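Local structure of farnesyltransferase, putative (Trypanosoma cruzi, 3WCA) at residues 27-31 with 116-120; 151-157 with 221-226; 161-167 with 193-198; 255-259 with 349-353. The protein probably catalyses the magnesium-dependent, NAD(P)H-requiring condensation of two farnesyl diphosphate molecules into squalene, the first step toward lanosterol. The protein carries 1 engineered substitution. One frame throughout, in Å; residues are numbered along the deposited sequence.

Interaction 1: residues 27-31 with 116-120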
# COMPACT_ATOMS: atom_id res chain seq x y z
N ASP A 27 -4.34 24.70 10.18
CA ASP A 27 -4.42 23.92 8.95
C ASP A 27 -3.73 22.58 9.13
O ASP A 27 -4.29 21.54 8.79
CB ASP A 27 -3.78 24.69 7.78
CG ASP A 27 -4.48 26.00 7.49
OD1 ASP A 27 -5.73 26.00 7.36
OD2 ASP A 27 -3.79 27.03 7.38
N LEU A 28 -2.52 22.60 9.67
CA LEU A 28 -1.79 21.36 9.91
C LEU A 28 -2.56 20.48 10.89
O LEU A 28 -2.66 19.27 10.69
CB LEU A 28 -0.39 21.64 10.47
CG LEU A 28 0.72 21.83 9.44
CD1 LEU A 28 2.06 21.97 10.14
CD2 LEU A 28 0.74 20.63 8.50
N ARG A 29 -3.12 21.09 11.92
CA ARG A 29 -3.88 20.33 12.91
C ARG A 29 -5.06 19.60 12.28
O ARG A 29 -5.33 18.44 12.61
CB ARG A 29 -4.36 21.23 14.04
CG ARG A 29 -3.24 21.61 15.02
CD ARG A 29 -3.75 22.49 16.16
NE ARG A 29 -2.69 22.77 17.13
CZ ARG A 29 -2.23 21.90 18.02
NH1 ARG A 29 -2.74 20.67 18.08
NH2 ARG A 29 -1.25 22.24 18.84
N PHE A 30 -5.76 20.27 11.37
CA PHE A 30 -6.89 19.64 10.70
C PHE A 30 -6.35 18.46 9.90
O PHE A 30 -6.91 17.37 9.93
CB PHE A 30 -7.56 20.62 9.73
CG PHE A 30 -8.55 19.97 8.81
CD1 PHE A 30 -9.87 19.80 9.19
CD2 PHE A 30 -8.14 19.49 7.57
CE1 PHE A 30 -10.78 19.16 8.36
CE2 PHE A 30 -9.04 18.85 6.72
CZ PHE A 30 -10.36 18.68 7.11
N CYS A 31 -5.26 18.70 9.18
CA CYS A 31 -4.63 17.66 8.38
C CYS A 31 -4.38 16.40 9.20
O CYS A 31 -4.78 15.31 8.82
CB CYS A 31 -3.31 18.17 7.80
SG CYS A 31 -3.50 19.30 6.40
N HIS A 116 -7.62 23.45 3.93
CA HIS A 116 -6.58 23.29 4.94
C HIS A 116 -5.35 22.58 4.42
O HIS A 116 -4.24 22.89 4.82
CB HIS A 116 -7.12 22.54 6.16
CG HIS A 116 -8.21 23.26 6.88
ND1 HIS A 116 -9.54 22.92 6.76
CD2 HIS A 116 -8.17 24.33 7.71
CE1 HIS A 116 -10.27 23.74 7.49
NE2 HIS A 116 -9.47 24.60 8.08
N VAL A 117 -5.57 21.63 3.52
CA VAL A 117 -4.47 20.87 2.94
C VAL A 117 -3.63 21.72 2.00
O VAL A 117 -2.40 21.69 2.05
CB VAL A 117 -4.99 19.64 2.16
CG1 VAL A 117 -3.83 18.78 1.71
CG2 VAL A 117 -5.95 18.85 3.01
N THR A 118 -4.29 22.47 1.12
CA THR A 118 -3.56 23.31 0.18
C THR A 118 -2.82 24.42 0.90
O THR A 118 -1.71 24.79 0.51
CB THR A 118 -4.49 23.91 -0.88
OG1 THR A 118 -5.54 24.64 -0.23
CG2 THR A 118 -5.09 22.81 -1.74
N ARG A 119 -3.41 24.95 1.97
CA ARG A 119 -2.73 26.01 2.72
C ARG A 119 -1.46 25.43 3.32
O ARG A 119 -0.37 25.97 3.13
CB ARG A 119 -3.60 26.53 3.86
CG ARG A 119 -4.89 27.18 3.44
CD ARG A 119 -5.45 27.99 4.60
NE ARG A 119 -6.84 28.37 4.39
CZ ARG A 119 -7.40 29.44 4.95
NH1 ARG A 119 -6.69 30.23 5.75
NH2 ARG A 119 -8.68 29.71 4.72
N ALA A 120 -1.61 24.34 4.05
CA ALA A 120 -0.48 23.66 4.68
C ALA A 120 0.55 23.36 3.60
O ALA A 120 1.76 23.47 3.82
CB ALA A 120 -0.95 22.38 5.33
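The F30 and H116 rings form an offset stack, centroids 4.5 Å apart and planes 27° from parallel. ND1 of H116 sits over one face of F30, toward the rim, while F30 CB returns the contact as a CH-pi donor over one face of the imidazole. At the edge of that imidazole, near its plane, D27 OD1 lies 3.0 Å from H116 CD2, so the carboxylate meets a ring C-H. Its plane is turned 49° from the ring. The aliphatic arm of R119 crosses the same carboxylate at about a right angle, CD being 3.4 Å from D27 OD2. The bridge to R119 is long, D27 OD1 to NE 4.0 Å, and no N-H points at the oxygen; the firmer charge partner of D27 is R123, which bridges OD2. Deeper in, C31 SG, held beside its own backbone N, rests against V117 CA. C31 SG is also 4.1 Å from A120 CB, and L28 CD2 reaches the same alanine methyl. Helix 51-72 covers this buried side through I59 and L62. The arrangement is plain helix-helix packing in an all-helical isoprenoid synthase fold; the short axes of 27-31 and 116-120 cross at -124°, away from the metal and ligand sites.

Interaction 2: residues 151-157 with 221-226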
# COMPACT_ATOMS: atom_id res chain seq x y z
N VAL A 151 -8.39 -5.29 -14.67
CA VAL A 151 -7.04 -5.78 -14.42
C VAL A 151 -7.07 -7.21 -14.92
O VAL A 151 -7.47 -8.13 -14.20
CB VAL A 151 -6.69 -5.77 -12.91
CG1 VAL A 151 -5.27 -6.26 -12.71
CG2 VAL A 151 -6.86 -4.37 -12.35
N GLU A 152 -6.67 -7.40 -16.17
CA GLU A 152 -6.69 -8.73 -16.75
C GLU A 152 -5.39 -9.51 -16.54
O GLU A 152 -5.41 -10.67 -16.12
CB GLU A 152 -7.00 -8.64 -18.25
CG GLU A 152 -8.34 -7.97 -18.58
CD GLU A 152 -9.54 -8.71 -17.98
OE1 GLU A 152 -9.58 -9.95 -18.06
OE2 GLU A 152 -10.45 -8.04 -17.45
N THR A 153 -4.27 -8.87 -16.84
CA THR A 153 -2.97 -9.52 -16.74
C THR A 153 -2.19 -9.21 -15.47
O THR A 153 -2.54 -8.32 -14.70
CB THR A 153 -2.08 -9.10 -17.92
OG1 THR A 153 -1.85 -7.68 -17.84
CG2 THR A 153 -2.75 -9.44 -19.28
N LYS A 154 -1.11 -9.97 -15.27
CA LYS A 154 -0.23 -9.79 -14.13
C LYS A 154 0.47 -8.46 -14.33
O LYS A 154 0.79 -7.76 -13.37
CB LYS A 154 0.79 -10.93 -14.07
CG LYS A 154 0.15 -12.29 -13.96
CD LYS A 154 1.16 -13.41 -13.91
CE LYS A 154 1.94 -13.44 -12.60
NZ LYS A 154 2.75 -14.70 -12.52
N ALA A 155 0.70 -8.13 -15.59
CA ALA A 155 1.33 -6.86 -15.97
C ALA A 155 0.38 -5.75 -15.54
O ALA A 155 0.82 -4.73 -15.00
CB ALA A 155 1.55 -6.81 -17.48
N ASP A 156 -0.91 -5.94 -15.81
CA ASP A 156 -1.93 -4.97 -15.42
C ASP A 156 -1.90 -4.83 -13.89
O ASP A 156 -1.88 -3.72 -13.36
CB ASP A 156 -3.33 -5.44 -15.83
CG ASP A 156 -3.59 -5.34 -17.33
OD1 ASP A 156 -4.58 -5.98 -17.78
OD2 ASP A 156 -2.86 -4.64 -18.06
N TYR A 157 -1.92 -5.97 -13.19
CA TYR A 157 -1.90 -6.01 -11.73
C TYR A 157 -0.73 -5.18 -11.20
O TYR A 157 -0.92 -4.26 -10.42
CB TYR A 157 -1.80 -7.48 -11.28
CG TYR A 157 -1.80 -7.76 -9.78
CD1 TYR A 157 -2.69 -7.11 -8.91
CD2 TYR A 157 -0.98 -8.76 -9.25
CE1 TYR A 157 -2.77 -7.46 -7.55
CE2 TYR A 157 -1.05 -9.12 -7.90
CZ TYR A 157 -1.94 -8.47 -7.06
OH TYR A 157 -2.02 -8.87 -5.73
N PHE A 221 -9.55 -7.01 -7.91
CA PHE A 221 -8.17 -6.64 -8.21
C PHE A 221 -7.32 -7.83 -8.61
O PHE A 221 -6.38 -7.69 -9.38
CB PHE A 221 -7.56 -5.94 -7.00
CG PHE A 221 -8.27 -4.67 -6.62
CD1 PHE A 221 -8.09 -3.51 -7.36
CD2 PHE A 221 -9.15 -4.65 -5.54
CE1 PHE A 221 -8.79 -2.33 -7.04
CE2 PHE A 221 -9.86 -3.49 -5.21
CZ PHE A 221 -9.68 -2.32 -5.97
N TRP A 222 -7.65 -9.01 -8.09
CA TRP A 222 -6.89 -10.20 -8.45
C TRP A 222 -6.91 -10.27 -9.98
O TRP A 222 -7.97 -10.16 -10.60
CB TRP A 222 -7.53 -11.44 -7.81
CG TRP A 222 -7.39 -11.51 -6.31
CD1 TRP A 222 -7.19 -10.47 -5.45
CD2 TRP A 222 -7.44 -12.69 -5.50
NE1 TRP A 222 -7.12 -10.93 -4.15
CE2 TRP A 222 -7.27 -12.29 -4.16
CE3 TRP A 222 -7.62 -14.06 -5.78
CZ2 TRP A 222 -7.27 -13.20 -3.09
CZ3 TRP A 222 -7.62 -14.97 -4.73
CH2 TRP A 222 -7.45 -14.53 -3.39
N PRO A 223 -5.74 -10.45 -10.61
CA PRO A 223 -5.65 -10.53 -12.08
C PRO A 223 -6.21 -11.81 -12.69
O PRO A 223 -5.93 -12.92 -12.22
CB PRO A 223 -4.16 -10.38 -12.33
CG PRO A 223 -3.58 -11.11 -11.17
CD PRO A 223 -4.40 -10.60 -10.01
N ARG A 224 -7.00 -11.66 -13.75
CA ARG A 224 -7.58 -12.81 -14.44
C ARG A 224 -6.46 -13.79 -14.80
O ARG A 224 -6.61 -15.00 -14.64
CB ARG A 224 -8.30 -12.35 -15.70
CG ARG A 224 -8.81 -13.48 -16.59
CD ARG A 224 -9.41 -12.93 -17.88
NE ARG A 224 -10.65 -12.21 -17.63
CZ ARG A 224 -11.82 -12.79 -17.42
NH1 ARG A 224 -11.92 -14.11 -17.45
NH2 ARG A 224 -12.89 -12.05 -17.17
N GLU A 225 -5.34 -13.27 -15.29
CA GLU A 225 -4.24 -14.13 -15.67
C GLU A 225 -3.92 -15.14 -14.58
O GLU A 225 -3.47 -16.25 -14.87
CB GLU A 225 -2.98 -13.30 -15.98
CG GLU A 225 -1.89 -14.12 -16.67
CD GLU A 225 -0.60 -13.35 -16.89
OE1 GLU A 225 -0.67 -12.13 -17.15
OE2 GLU A 225 0.48 -13.97 -16.83
N ILE A 226 -4.15 -14.78 -13.33
CA ILE A 226 -3.87 -15.70 -12.24
C ILE A 226 -5.08 -16.53 -11.82
O ILE A 226 -4.98 -17.75 -11.67
CB ILE A 226 -3.28 -14.95 -10.99
CG1 ILE A 226 -1.88 -14.44 -11.32
CG2 ILE A 226 -3.24 -15.88 -9.77
CD1 ILE A 226 -1.17 -13.75 -10.16
O HOH W 1 -9.39 -10.19 -13.11
O HOH W 2 1.24 -10.47 -17.60
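P223 sets its CD over the centre of one face of the Y157 ring at the tight side of this contact, a CH-pi approach 3.9 Å from the ring centroid and 12° off the normal. CG of Y157 is anti to its backbone N (chi1 -179°), which swings the ring under the proline, while F221 O approaches the ring obliquely. V151 CG1 closes the row, 3.8 Å from F221 O. Behind the tyrosine, helix 243-258 adds M253 and D256, and helix 191-207 adds K202 and I205.

The polar side is partly exposed. E152 and R224 run side by side, pointing the same way, with carboxylate and guanidinium nearly coplanar; R224 NE donates to E152 OE1 in the guanidinium plane, a salt bridge modelled implausibly short, its exact length doubtful. E225 N donates to E152 O at 2.7 Å. E225 OE1 receives the K154 N-H from above its carboxylate plane, almost straight at 174°, and also accepts from a water that bridges to A155 N. A second water donates to both V151 O and W222 O, linking the two segments.

T153 and D156 form a capping box: D156 N donates to T153 OG1, and D156 OD1 collects the N-H groups of E152 and T153. D156 OD2 also bridges R149. With E225 OE1 on K154 N and its water on A155 N, the first turn of helix 154-179 has its amides answered by side chains of both segments. The N-H groups pointing at E225 and D156, together with the helix N terminus, would probably favour their charged forms.

Interaction 3: residues 161-167 with 193-198. With FPS (S-[(2E,6E)-3,7,11-trimethyldodeca-2,6,10-trienyl] trihydrogen thiodiphosphate), chain E.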
# COMPACT_ATOMS: atom_id res chain seq x y z
N CYS A 161 -0.76 -1.47 -9.29
CA CYS A 161 -0.18 -1.37 -7.96
C CYS A 161 0.85 -0.25 -7.96
O CYS A 161 1.00 0.48 -6.97
CB CYS A 161 0.48 -2.69 -7.54
SG CYS A 161 -0.71 -3.99 -7.08
N HIS A 162 1.56 -0.11 -9.07
CA HIS A 162 2.57 0.93 -9.22
C HIS A 162 1.93 2.31 -9.07
O HIS A 162 2.41 3.14 -8.30
CB HIS A 162 3.25 0.82 -10.59
CG HIS A 162 4.04 2.03 -10.98
ND1 HIS A 162 5.23 2.37 -10.37
CD2 HIS A 162 3.81 2.99 -11.91
CE1 HIS A 162 5.70 3.48 -10.90
NE2 HIS A 162 4.86 3.88 -11.84
N TYR A 163 0.84 2.53 -9.79
CA TYR A 163 0.14 3.81 -9.76
C TYR A 163 -0.47 4.19 -8.41
O TYR A 163 -0.49 5.38 -8.07
CB TYR A 163 -1.00 3.85 -10.79
CG TYR A 163 -0.59 3.87 -12.26
CD1 TYR A 163 0.31 4.83 -12.74
CD2 TYR A 163 -1.13 2.97 -13.17
CE1 TYR A 163 0.66 4.88 -14.11
CE2 TYR A 163 -0.79 3.00 -14.53
CZ TYR A 163 0.10 3.96 -14.99
OH TYR A 163 0.43 3.97 -16.33
N VAL A 164 -0.98 3.22 -7.66
CA VAL A 164 -1.62 3.58 -6.41
C VAL A 164 -0.82 3.33 -5.14
O VAL A 164 -1.25 3.74 -4.07
CB VAL A 164 -3.01 2.89 -6.26
CG1 VAL A 164 -3.88 3.22 -7.50
CG2 VAL A 164 -2.84 1.37 -6.09
N ALA A 165 0.34 2.67 -5.27
CA ALA A 165 1.17 2.35 -4.13
C ALA A 165 2.67 2.45 -4.43
O ALA A 165 3.44 3.00 -3.64
CB ALA A 165 0.84 0.95 -3.63
N GLY A 166 3.08 1.90 -5.56
CA GLY A 166 4.48 1.95 -5.93
C GLY A 166 4.98 3.39 -6.01
O GLY A 166 6.13 3.69 -5.65
N LEU A 167 4.12 4.29 -6.47
CA LEU A 167 4.48 5.70 -6.60
C LEU A 167 4.59 6.38 -5.23
O LEU A 167 5.32 7.35 -5.06
CB LEU A 167 3.46 6.44 -7.47
CG LEU A 167 3.64 6.27 -8.99
CD1 LEU A 167 2.53 6.98 -9.73
CD2 LEU A 167 4.99 6.84 -9.41
N ALA A 193 11.97 0.91 -4.31
CA ALA A 193 10.97 1.73 -3.63
C ALA A 193 9.60 1.29 -4.13
O ALA A 193 8.63 1.24 -3.37
CB ALA A 193 11.19 3.20 -3.93
N ASN A 194 9.53 0.97 -5.41
CA ASN A 194 8.30 0.52 -6.04
C ASN A 194 7.92 -0.86 -5.48
O ASN A 194 6.75 -1.14 -5.25
CB ASN A 194 8.47 0.42 -7.56
CG ASN A 194 7.19 0.07 -8.26
OD1 ASN A 194 6.27 0.89 -8.34
ND2 ASN A 194 7.10 -1.16 -8.76
N HIS A 195 8.93 -1.71 -5.29
CA HIS A 195 8.70 -3.03 -4.72
C HIS A 195 8.07 -2.86 -3.33
O HIS A 195 7.13 -3.56 -2.97
CB HIS A 195 10.02 -3.79 -4.59
CG HIS A 195 10.47 -4.45 -5.85
ND1 HIS A 195 9.80 -5.52 -6.42
CD2 HIS A 195 11.54 -4.20 -6.65
CE1 HIS A 195 10.44 -5.90 -7.51
NE2 HIS A 195 11.49 -5.12 -7.68
N MET A 196 8.60 -1.92 -2.54
CA MET A 196 8.10 -1.66 -1.19
C MET A 196 6.61 -1.35 -1.25
O MET A 196 5.84 -1.89 -0.47
CB MET A 196 8.87 -0.48 -0.57
CG MET A 196 10.32 -0.80 -0.14
SD MET A 196 10.42 -1.47 1.56
CE MET A 196 9.84 -0.01 2.47
N GLY A 197 6.21 -0.49 -2.18
CA GLY A 197 4.81 -0.15 -2.31
C GLY A 197 3.97 -1.34 -2.76
O GLY A 197 2.86 -1.54 -2.27
N LEU A 198 4.51 -2.14 -3.69
CA LEU A 198 3.77 -3.28 -4.19
C LEU A 198 3.54 -4.35 -3.14
O LEU A 198 2.46 -4.94 -3.10
CB LEU A 198 4.46 -3.90 -5.41
CG LEU A 198 3.88 -3.43 -6.76
CD1 LEU A 198 3.99 -1.93 -6.86
CD2 LEU A 198 4.63 -4.10 -7.92
C1 FPS E . -3.93 1.77 2.01
S1 FPS E . -4.41 3.21 3.10
C2 FPS E . -2.64 2.13 1.21
C3 FPS E . -1.56 1.33 0.84
C4 FPS E . -1.43 -0.14 1.16
C5 FPS E . -0.45 2.01 0.07
C6 FPS E . 0.51 2.95 0.86
C7 FPS E . 1.91 2.70 0.33
C8 FPS E . 3.07 3.02 0.91
C10 FPS E . 4.35 2.66 0.13
C9 FPS E . 3.17 3.71 2.28
C11 FPS E . 5.52 2.38 1.04
C12 FPS E . 6.80 2.53 0.26
C13 FPS E . 7.97 2.98 0.75
C14 FPS E . 8.19 3.40 2.21
C15 FPS E . 9.16 3.05 -0.21
PA FPS E . -3.81 2.85 5.05
O1A FPS E . -2.30 2.49 5.08
O2A FPS E . -4.05 4.12 5.83
O3A FPS E . -4.78 1.81 5.93
PB FPS E . -5.43 0.27 5.68
O1B FPS E . -5.26 -0.62 6.95
O2B FPS E . -6.98 0.41 5.43
O3B FPS E . -4.65 -0.47 4.52
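H162 ND1 donates to N194 OD1 between two helices of the all-helical isoprenoid synthase fold, whose local axes at 161-167 and 193-198 cross at 102° beside the farnesyl pocket. The H162 ND1 to N194 OD1 bond is 2.7 Å long and nearly straight; the oxygen lies in the imidazole plane, yet the donor stands 43° above the amide plane. N194 CG is anti to the backbone N (chi1 -175°), which carries the amide across to H162 and sets OD1 3.2 Å from G166 CA. Glycines allow this closeness: G166 CA and G197 CA are 4.2 Å apart, and the local axes approach to 7.1 Å. L198 fills the neighbouring groove, its CG 3.6 Å from C161 CB. A pi-type turn at 162-166, with L167 N donating to H162 O, widens the helix.

Beyond this first shell, L167 CG lies over one face of the H162 ring, and H170 meets it edge-to-face. M196 O is hydrogen-bonded to Q284 NE2, while Y267 and L268 pack on M196. The prenyl chain of the bound thiodiphosphate analogue runs past the junction: A165 O and G197 CA line its middle, and M196, doubly bent, wraps its end, with M196 CB 3.6 Å from ligand C15.

Interaction 4: residues 255-259 with 349-353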
# COMPACT_ATOMS: atom_id res chain seq x y z
N ALA A 255 2.26 -16.25 -3.49
CA ALA A 255 3.52 -16.50 -4.20
C ALA A 255 3.89 -15.28 -5.03
O ALA A 255 5.05 -14.90 -5.11
CB ALA A 255 3.38 -17.72 -5.12
N ASP A 256 2.90 -14.66 -5.63
CA ASP A 256 3.17 -13.48 -6.44
C ASP A 256 3.69 -12.32 -5.58
O ASP A 256 4.60 -11.59 -5.99
CB ASP A 256 1.92 -13.06 -7.19
CG ASP A 256 2.13 -11.79 -7.98
OD1 ASP A 256 2.82 -11.86 -9.01
OD2 ASP A 256 1.60 -10.73 -7.56
N ALA A 257 3.13 -12.15 -4.39
CA ALA A 257 3.57 -11.06 -3.51
C ALA A 257 4.96 -11.29 -2.93
O ALA A 257 5.71 -10.35 -2.71
CB ALA A 257 2.56 -10.85 -2.38
N LEU A 258 5.30 -12.55 -2.70
CA LEU A 258 6.59 -12.89 -2.12
C LEU A 258 7.76 -12.46 -2.99
O LEU A 258 8.88 -12.33 -2.50
CB LEU A 258 6.67 -14.39 -1.85
CG LEU A 258 5.90 -14.83 -0.61
CD1 LEU A 258 5.93 -16.35 -0.47
CD2 LEU A 258 6.54 -14.16 0.60
N VAL A 259 7.50 -12.27 -4.28
CA VAL A 259 8.53 -11.84 -5.23
C VAL A 259 9.19 -10.54 -4.76
O VAL A 259 10.38 -10.33 -4.96
CB VAL A 259 7.91 -11.57 -6.65
CG1 VAL A 259 8.95 -10.95 -7.57
CG2 VAL A 259 7.41 -12.87 -7.28
N ARG A 349 6.63 -23.79 -5.77
CA ARG A 349 6.77 -22.37 -6.05
C ARG A 349 6.98 -21.53 -4.80
O ARG A 349 7.69 -20.53 -4.82
CB ARG A 349 5.54 -21.86 -6.82
CG ARG A 349 5.62 -20.40 -7.23
CD ARG A 349 6.62 -20.17 -8.35
NE ARG A 349 7.12 -18.79 -8.37
CZ ARG A 349 7.94 -18.31 -9.29
NH1 ARG A 349 8.37 -19.09 -10.28
NH2 ARG A 349 8.36 -17.05 -9.21
N ILE A 350 6.36 -21.92 -3.69
CA ILE A 350 6.50 -21.15 -2.47
C ILE A 350 7.86 -21.36 -1.82
O ILE A 350 8.46 -20.42 -1.31
CB ILE A 350 5.40 -21.51 -1.45
CG1 ILE A 350 4.04 -21.07 -1.99
CG2 ILE A 350 5.68 -20.85 -0.10
CD1 ILE A 350 3.92 -19.57 -2.23
N GLU A 351 8.36 -22.59 -1.87
CA GLU A 351 9.63 -22.91 -1.25
C GLU A 351 10.83 -22.09 -1.72
O GLU A 351 11.57 -21.57 -0.90
CB GLU A 351 9.94 -24.41 -1.40
CG GLU A 351 11.26 -24.81 -0.75
CD GLU A 351 11.43 -26.31 -0.62
OE1 GLU A 351 12.51 -26.74 -0.16
OE2 GLU A 351 10.50 -27.06 -0.98
N HIS A 352 11.02 -21.96 -3.03
CA HIS A 352 12.16 -21.18 -3.51
C HIS A 352 11.95 -19.70 -3.23
O HIS A 352 12.91 -18.95 -3.08
CB HIS A 352 12.41 -21.39 -5.00
CG HIS A 352 11.44 -20.66 -5.88
ND1 HIS A 352 11.84 -19.65 -6.74
CD2 HIS A 352 10.10 -20.78 -6.03
CE1 HIS A 352 10.78 -19.18 -7.38
NE2 HIS A 352 9.71 -19.85 -6.96
N LEU A 353 10.69 -19.27 -3.16
CA LEU A 353 10.40 -17.88 -2.87
C LEU A 353 10.72 -17.58 -1.41
O LEU A 353 11.20 -16.49 -1.09
CB LEU A 353 8.94 -17.57 -3.18
CG LEU A 353 8.63 -17.51 -4.67
CD1 LEU A 353 7.13 -17.51 -4.89
CD2 LEU A 353 9.26 -16.27 -5.27
O HOH W 3 10.95 -14.03 -2.34
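A255 CB is the small bump of this contact, set between two larger side chains from 349-353. I350 CD1 presses on it at 3.5 Å, tighter than usual van der Waals contact, and L353 CD1 closes from another side, 3.8 Å from A255 CB. L353 CD1 also lies 3.3 Å from A255 O, so the leucine fits against backbone as well as the alanine methyl. The I350 branch reaches this place because CG1 sits beside its own backbone N and the chain then bends (chi2 -61°), turning CD1 inward. L258 supplies the next ridge: its CD1 meets I350 CD1 at 4.2 Å, the two side chains crossing at about a right angle, while L258 CB faces L353 CB at 4.1 Å. At the outer edge V259 CG2 touches L353 CD2 loosely, and the R349 CG methylene leans on the alanine. No direct hydrogen bond joins the segments; instead one water donates to both L258 O and L353 O. This apolar seam lays helix 347-362 against the later turns of helix 243-258, with F295 and M340 also packing on I350; D256, on another side of helix 243-258, is salt-bridged to K202 and touches K154 and Y157 of helix 154-179.

Overall arrangement
From the N terminus, interaction 1 comes first, joining helix 26-38 to helix 115-122 and closing a loop of 84 intervening residues. Interaction 2 then opens at 151-157 and closes at 221-226; interaction 3 is nested inside that loop, and both use helix 154-179, its start in one and its middle in the other. Last, interaction 4 ties helix 243-258 to helix 347-362 near the C terminus. Interactions 2 and 4 touch through side chains of helices 154-179 and 243-258, with centres about 17 Å apart. Interaction 1 lies across the chain's centre from both of them, whereas the centre of interaction 3, beside the bound farnesyl analogue, is about 7 Å from that of the chain.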